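Local coordinates for putative amidohydrolase (Unidentified, PDB 3FEQ), which acts as a zinc-binding prolidase of the amidohydrolase superfamily, hydrolysing dipeptides that end in proline, at the interface of chains A and B. Residues are numbered along the deposited sequence; one frame, centred on the assembly and turned at random. Chains: chain A/B, Putative amidohydrolase.

Three neighbouring patches make up this part of the A–B interface, one pair of neighbours in a deposited assembly of eight copies. The C-alpha centres of contact 1 and contact 2 lie about 13 Å apart, and contact 3 sits about 16 Å from each. On chain A, helix 171-183 supplies both contact 1 and contact 3, while helix 211-223 runs from contact 1 to its C-terminal end in contact 2. Chain B answers with loops and the starts of helices 171-184, 211-223 and 235-243. The centres form a triangle, the charged network of contact 1 at one corner and two patches with fewer bonds at the others. The pairing may not be the biological one.

Contact 1: the interface of chains A and B. Residues chain A 172, 175, 179, 220; chain B 138, 169-171, 209-210, 212-213.
Helix 171-183 of chain A lies against a chain B loop that turns at B:Gly170 (phi 96°, psi 153°) into the start of helix 171-184, and against the N-terminal end of B helix 211-223. In this amidohydrolase-superfamily prolidase the patch is an arginine-centred salt-bridge network. A:Arg179 leaves its helix with CG anti to the carbonyl carbon and stays extended to NE, which carries its guanidinium across tip first. It grips B:Glu213 end-on: NH2 bonds OE2 at 2.5 Å and NH1 bonds OE1 at 3.0 Å, both on syn lone pairs, with the two planes nearly coplanar. NH1 also reaches B:Asp169 OD1, on the anti lone pair, at 2.9 Å. From its own side A:Glu220 holds the guanidinium side-on, OE1 taking NE at 2.7 Å from above the carboxylate plane. The amide of B:Gln138 stacks on one guanidinium face, its OE1 held by the backbone N of B:Tyr209. Second-shell bonds fix B:Glu213 in turn: its OE1 accepts from B:Gly170 N, its OE2 from the N and OG of B:Ser210, so several N-H and O-H donors around the carboxylate probably favour its ionised form. Beside this, A:Glu172 bends at chi2 and OE1 caps B:Val171 N at 2.6 Å, almost straight (176° at H) but from above the carboxylate plane. Its other oxygen, OE2, takes NE of A:Arg175 at 3.1 Å, and B:Ser210 OG sits over the centre of that guanidinium.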
# COMPACT_ATOMS: atom_id res chain seq x y z
N GLU A 172 18.92 9.23 -3.85
CA GLU A 172 18.21 8.39 -4.80
C GLU A 172 16.94 9.07 -5.30
O GLU A 172 16.61 8.98 -6.49
CB GLU A 172 17.94 7.01 -4.21
CG GLU A 172 19.21 6.22 -3.82
CD GLU A 172 20.26 6.08 -4.96
OE1 GLU A 172 21.23 5.30 -4.79
OE2 GLU A 172 20.13 6.74 -6.02
N ARG A 175 17.95 11.89 -7.75
CA ARG A 175 18.46 11.21 -8.93
C ARG A 175 17.33 10.78 -9.82
O ARG A 175 17.30 11.14 -11.00
CB ARG A 175 19.29 9.98 -8.57
CG ARG A 175 20.70 10.09 -9.03
CD ARG A 175 21.31 8.75 -9.27
NE ARG A 175 21.94 8.17 -8.08
CZ ARG A 175 23.12 8.52 -7.57
NH1 ARG A 175 23.59 7.87 -6.51
NH2 ARG A 175 23.82 9.53 -8.09
N ARG A 179 16.07 12.04 -13.65
CA ARG A 179 15.84 11.12 -14.77
C ARG A 179 14.41 11.18 -15.31
O ARG A 179 14.21 11.13 -16.52
CB ARG A 179 16.22 9.69 -14.39
CG ARG A 179 17.64 9.56 -13.89
CD ARG A 179 18.04 8.13 -13.70
NE ARG A 179 19.42 8.07 -13.25
CZ ARG A 179 19.94 7.06 -12.57
NH1 ARG A 179 19.19 6.01 -12.28
NH2 ARG A 179 21.22 7.10 -12.23
N GLU A 220 23.42 13.88 -12.87
CA GLU A 220 22.38 13.38 -13.75
C GLU A 220 22.03 14.37 -14.86
O GLU A 220 21.74 13.96 -15.98
CB GLU A 220 21.13 13.00 -12.97
CG GLU A 220 21.35 11.88 -11.98
CD GLU A 220 21.72 10.56 -12.65
OE1 GLU A 220 21.03 10.15 -13.61
OE2 GLU A 220 22.69 9.93 -12.19
N GLN B 138 18.17 2.43 -16.36
CA GLN B 138 17.65 3.54 -15.57
C GLN B 138 16.37 4.04 -16.21
O GLN B 138 16.00 3.62 -17.30
CB GLN B 138 18.67 4.68 -15.48
CG GLN B 138 19.20 5.15 -16.81
CD GLN B 138 19.47 6.62 -16.83
OE1 GLN B 138 20.57 7.07 -16.51
NE2 GLN B 138 18.47 7.40 -17.22
N ASP B 169 16.50 2.14 -10.67
CA ASP B 169 17.37 3.26 -10.43
C ASP B 169 17.87 3.15 -9.00
O ASP B 169 17.19 2.55 -8.14
CB ASP B 169 16.61 4.58 -10.62
CG ASP B 169 15.92 4.66 -11.98
OD1 ASP B 169 16.49 5.31 -12.89
OD2 ASP B 169 14.81 4.08 -12.11
N GLY B 170 19.05 3.70 -8.76
CA GLY B 170 19.54 3.85 -7.41
C GLY B 170 20.46 2.73 -7.00
O GLY B 170 20.35 1.61 -7.51
N VAL B 171 21.35 3.03 -6.08
CA VAL B 171 22.40 2.09 -5.71
C VAL B 171 21.84 0.85 -5.05
O VAL B 171 22.25 -0.25 -5.37
CB VAL B 171 23.41 2.72 -4.76
CG1 VAL B 171 24.28 1.65 -4.15
CG2 VAL B 171 24.25 3.75 -5.50
N TYR B 209 23.23 5.77 -16.01
CA TYR B 209 23.64 5.23 -14.71
C TYR B 209 24.81 6.00 -14.10
O TYR B 209 25.80 6.29 -14.77
CB TYR B 209 23.97 3.73 -14.76
CG TYR B 209 22.78 2.83 -14.60
CD1 TYR B 209 22.52 1.83 -15.53
CD2 TYR B 209 21.90 2.98 -13.53
CE1 TYR B 209 21.40 0.98 -15.39
CE2 TYR B 209 20.79 2.14 -13.38
CZ TYR B 209 20.54 1.15 -14.32
OH TYR B 209 19.45 0.33 -14.17
N SER B 210 24.71 6.30 -12.82
CA SER B 210 25.81 6.89 -12.11
C SER B 210 26.92 5.86 -11.90
O SER B 210 26.66 4.65 -11.95
CB SER B 210 25.32 7.39 -10.77
OG SER B 210 24.97 6.28 -9.97
N ASP B 212 28.41 5.21 -9.21
CA ASP B 212 28.02 4.47 -8.01
C ASP B 212 27.11 3.29 -8.33
O ASP B 212 27.33 2.19 -7.84
CB ASP B 212 27.33 5.38 -7.02
CG ASP B 212 28.30 6.26 -6.28
OD1 ASP B 212 29.50 5.91 -6.27
OD2 ASP B 212 27.88 7.30 -5.74
N GLU B 213 26.11 3.53 -9.17
CA GLU B 213 25.22 2.47 -9.60
C GLU B 213 25.98 1.36 -10.33
O GLU B 213 25.98 0.20 -9.90
CB GLU B 213 24.05 3.02 -10.41
CG GLU B 213 22.97 3.70 -9.55
CD GLU B 213 22.13 4.69 -10.33
OE1 GLU B 213 20.89 4.65 -10.22
OE2 GLU B 213 22.70 5.48 -11.11

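Contact 2: the interface of chains A and B. Residues chain A 222-225; chain B 205-207, 236.
A:Asn225, A:Ala223 and B:Asn206 bury the most surface in this patch, where the end of A helix 211-223 and the turn after it press on a chain B loop and on B helix 235-243 of the neighbouring amidohydrolase copy. A:Asn225 has a left-handed backbone (phi 54°, psi 46°), and its CG stands anti to the carbonyl carbon, so that the amide projects toward chain B. Its carbonyl oxygen OD1 meets B:Arg236 tip to tip: NH2 donates at 3.0 Å, onto a lone pair in the amide plane and within the guanidinium plane, although the two planes are turned 69° apart. B:Arg236 reaches there from its helix with CG anti to the backbone N, extended as far as CD and then bent at chi3. The amide of A:Asn225 also crosses B:Asn206 obliquely, its CG 3.8 Å from B:Asn206 CB, with the amide planes steeply inclined to each other. B:Asn206 CB itself faces A:Asn225; chi1 puts CG in the crowded position between the backbone N and the carbonyl carbon. A:Ala223 closes the helix, and its carbonyl O receives a weak hydrogen bond from B:Thr207 N at 3.4 Å. The methyl CB of A:Ala223 rests 3.4 Å from the hydroxyl OG1 of B:Thr207. With few polar bonds and short side chains on chain A, the patch probably adds shape matching and helps to seat the C-terminal end of helix 211-223 against chain B.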
# COMPACT_ATOMS: atom_id res chain seq x y z
N GLU A 222 24.32 16.48 -16.21
CA GLU A 222 25.46 16.42 -17.11
C GLU A 222 25.45 15.14 -17.93
O GLU A 222 25.74 15.15 -19.12
CB GLU A 222 26.77 16.53 -16.34
CG GLU A 222 27.12 17.94 -15.91
CD GLU A 222 28.50 18.05 -15.26
OE1 GLU A 222 29.31 17.11 -15.41
OE2 GLU A 222 28.79 19.08 -14.60
N ALA A 223 25.06 14.05 -17.30
CA ALA A 223 24.82 12.80 -18.02
C ALA A 223 23.78 12.91 -19.14
O ALA A 223 23.78 12.09 -20.04
CB ALA A 223 24.43 11.71 -17.06
N ALA A 224 22.91 13.92 -19.11
CA ALA A 224 21.94 14.10 -20.18
C ALA A 224 22.32 15.28 -21.05
O ALA A 224 21.50 15.81 -21.80
CB ALA A 224 20.51 14.25 -19.62
N ASN A 225 23.58 15.67 -20.97
CA ASN A 225 24.11 16.76 -21.78
C ASN A 225 23.31 18.06 -21.63
O ASN A 225 22.99 18.73 -22.61
CB ASN A 225 24.31 16.35 -23.25
CG ASN A 225 25.25 15.13 -23.39
OD1 ASN A 225 26.33 15.08 -22.79
ND2 ASN A 225 24.84 14.15 -24.20
N ALA B 205 24.36 9.84 -27.83
CA ALA B 205 25.53 10.54 -27.31
C ALA B 205 25.71 10.50 -25.79
O ALA B 205 26.83 10.62 -25.30
CB ALA B 205 25.56 12.00 -27.80
N ASN B 206 24.62 10.34 -25.04
CA ASN B 206 24.75 10.47 -23.59
C ASN B 206 24.71 9.21 -22.75
O ASN B 206 24.27 8.15 -23.20
CB ASN B 206 23.85 11.57 -23.02
CG ASN B 206 22.40 11.39 -23.38
OD1 ASN B 206 21.87 12.08 -24.25
ND2 ASN B 206 21.72 10.48 -22.67
N THR B 207 25.21 9.33 -21.52
CA THR B 207 25.59 8.21 -20.69
C THR B 207 24.43 7.87 -19.77
O THR B 207 23.53 8.67 -19.58
CB THR B 207 26.78 8.59 -19.82
OG1 THR B 207 26.39 9.62 -18.89
CG2 THR B 207 27.93 9.08 -20.70
N ARG B 236 33.36 8.00 -24.39
CA ARG B 236 33.04 8.56 -23.08
C ARG B 236 32.27 7.57 -22.23
O ARG B 236 32.67 7.26 -21.09
CB ARG B 236 32.21 9.83 -23.25
CG ARG B 236 31.85 10.55 -21.96
CD ARG B 236 31.05 11.83 -22.22
NE ARG B 236 30.02 12.04 -21.20
CZ ARG B 236 28.88 12.70 -21.41
NH1 ARG B 236 28.00 12.86 -20.44
NH2 ARG B 236 28.63 13.23 -22.60

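Contact 3: the interface of chains A and B. Residues chain A 113, 182-185; chain B 140, 146-148, 153, 201.
Ring packing comes first in this loop-to-helix-end patch, which probably helps to hold the two amidohydrolase copies together: the end of A helix 171-183 and A:Trp113, at the start of helix 113-120, receive a chain B loop. B:Arg148 buries the most surface here. With CG anti to the backbone N (chi1 -176°) and a near-extended chi2, CD lies over the face of the five-membered ring of A:Trp113, 3.7 Å from the ring centroid, in a CH-pi contact. The bend at chi3 then turns NE and the guanidinium off the indole, 83° from its plane, and A:Gly185 CA covers the centre of one guanidinium face, 3.8 Å from CZ. Polar contacts across are slight. B:Arg148 NE gives a weak, bent hydrogen bond to the backbone A:Gln183 O at 3.1 Å, at the C-terminal end of the helix, whose dipole may help to draw the positive group there. A:Gln183 bends at chi2, and its amide crosses B:Glu153 obliquely; OE1 comes 3.3 Å from B:Glu153 OE2, both acceptors and unfavourable as modelled, while NE2 lies near B:Arg146 O without a hydrogen bond. Within chain B, B:Glu153 forms a long salt bridge with B:Arg146, OE1 to NH1 at 3.9 Å, over the rim of the guanidinium face. In aliphatic packing, A:Gln183 CG rests on B:Gly140 CA at 3.5 Å.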
# COMPACT_ATOMS: atom_id res chain seq x y z
N TRP A 113 7.28 19.90 -21.73
CA TRP A 113 7.56 19.62 -23.13
C TRP A 113 6.35 19.84 -24.04
O TRP A 113 6.51 20.28 -25.18
CB TRP A 113 8.06 18.19 -23.23
CG TRP A 113 8.27 17.65 -24.59
CD1 TRP A 113 9.43 17.67 -25.32
CD2 TRP A 113 7.34 16.89 -25.35
NE1 TRP A 113 9.26 16.99 -26.49
CE2 TRP A 113 7.98 16.50 -26.54
CE3 TRP A 113 6.00 16.51 -25.15
CZ2 TRP A 113 7.33 15.77 -27.54
CZ3 TRP A 113 5.36 15.78 -26.13
CH2 TRP A 113 6.02 15.43 -27.31
N ILE A 182 13.84 14.60 -17.26
CA ILE A 182 14.50 14.57 -18.55
C ILE A 182 13.78 13.63 -19.52
O ILE A 182 13.59 13.96 -20.69
CB ILE A 182 16.00 14.23 -18.40
CG1 ILE A 182 16.81 15.50 -18.17
CG2 ILE A 182 16.52 13.54 -19.61
CD1 ILE A 182 17.82 15.38 -17.08
N GLN A 183 13.34 12.48 -19.03
CA GLN A 183 12.45 11.64 -19.80
C GLN A 183 11.22 12.41 -20.31
O GLN A 183 10.83 12.29 -21.48
CB GLN A 183 12.02 10.42 -18.99
CG GLN A 183 11.66 9.22 -19.86
CD GLN A 183 10.22 9.26 -20.36
OE1 GLN A 183 9.40 10.03 -19.85
NE2 GLN A 183 9.92 8.43 -21.35
N LYS A 184 10.63 13.25 -19.45
CA LYS A 184 9.50 14.07 -19.86
C LYS A 184 9.94 15.21 -20.75
O LYS A 184 9.12 15.94 -21.30
CB LYS A 184 8.73 14.62 -18.66
CG LYS A 184 7.88 13.59 -17.91
CD LYS A 184 7.15 14.27 -16.76
CE LYS A 184 7.19 13.48 -15.46
NZ LYS A 184 6.96 14.39 -14.29
N GLY A 185 11.25 15.38 -20.87
CA GLY A 185 11.79 16.27 -21.89
C GLY A 185 12.04 17.68 -21.43
O GLY A 185 11.91 18.62 -22.21
N GLY B 140 14.03 6.19 -18.33
CA GLY B 140 14.24 6.91 -19.57
C GLY B 140 15.42 6.36 -20.33
O GLY B 140 15.88 6.96 -21.31
N ARG B 146 8.85 3.65 -22.61
CA ARG B 146 7.71 4.53 -22.41
C ARG B 146 7.84 5.75 -23.28
O ARG B 146 8.93 6.31 -23.40
CB ARG B 146 7.57 4.91 -20.93
CG ARG B 146 7.00 3.79 -20.08
CD ARG B 146 7.01 4.13 -18.61
NE ARG B 146 8.36 4.17 -18.06
CZ ARG B 146 8.64 4.36 -16.78
NH1 ARG B 146 7.66 4.52 -15.90
NH2 ARG B 146 9.90 4.40 -16.37
N PRO B 147 6.74 6.14 -23.94
CA PRO B 147 6.79 7.31 -24.81
C PRO B 147 6.93 8.58 -23.97
O PRO B 147 6.60 8.57 -22.79
CB PRO B 147 5.43 7.27 -25.53
CG PRO B 147 4.54 6.50 -24.61
CD PRO B 147 5.41 5.50 -23.92
N ARG B 148 7.46 9.64 -24.58
CA ARG B 148 7.60 10.93 -23.91
C ARG B 148 6.22 11.48 -23.52
O ARG B 148 5.56 12.12 -24.32
CB ARG B 148 8.31 11.88 -24.86
CG ARG B 148 8.63 13.23 -24.31
CD ARG B 148 9.86 13.75 -25.00
NE ARG B 148 11.05 13.12 -24.45
CZ ARG B 148 12.28 13.60 -24.59
NH1 ARG B 148 12.47 14.72 -25.28
NH2 ARG B 148 13.30 12.96 -24.06
N GLU B 153 4.79 8.56 -16.88
CA GLU B 153 5.33 7.92 -15.67
C GLU B 153 4.38 7.13 -14.80
O GLU B 153 4.30 7.38 -13.59
CB GLU B 153 6.13 8.92 -14.83
CG GLU B 153 7.62 8.72 -14.94
CD GLU B 153 8.14 8.93 -16.35
OE1 GLU B 153 7.79 8.15 -17.26
OE2 GLU B 153 8.94 9.87 -16.55
N THR B 201 13.46 7.65 -26.15
CA THR B 201 13.76 8.97 -25.55
C THR B 201 15.24 9.36 -25.45
O THR B 201 15.55 10.54 -25.29
CB THR B 201 13.08 9.15 -24.17
OG1 THR B 201 13.49 8.11 -23.27
CG2 THR B 201 11.57 9.12 -24.31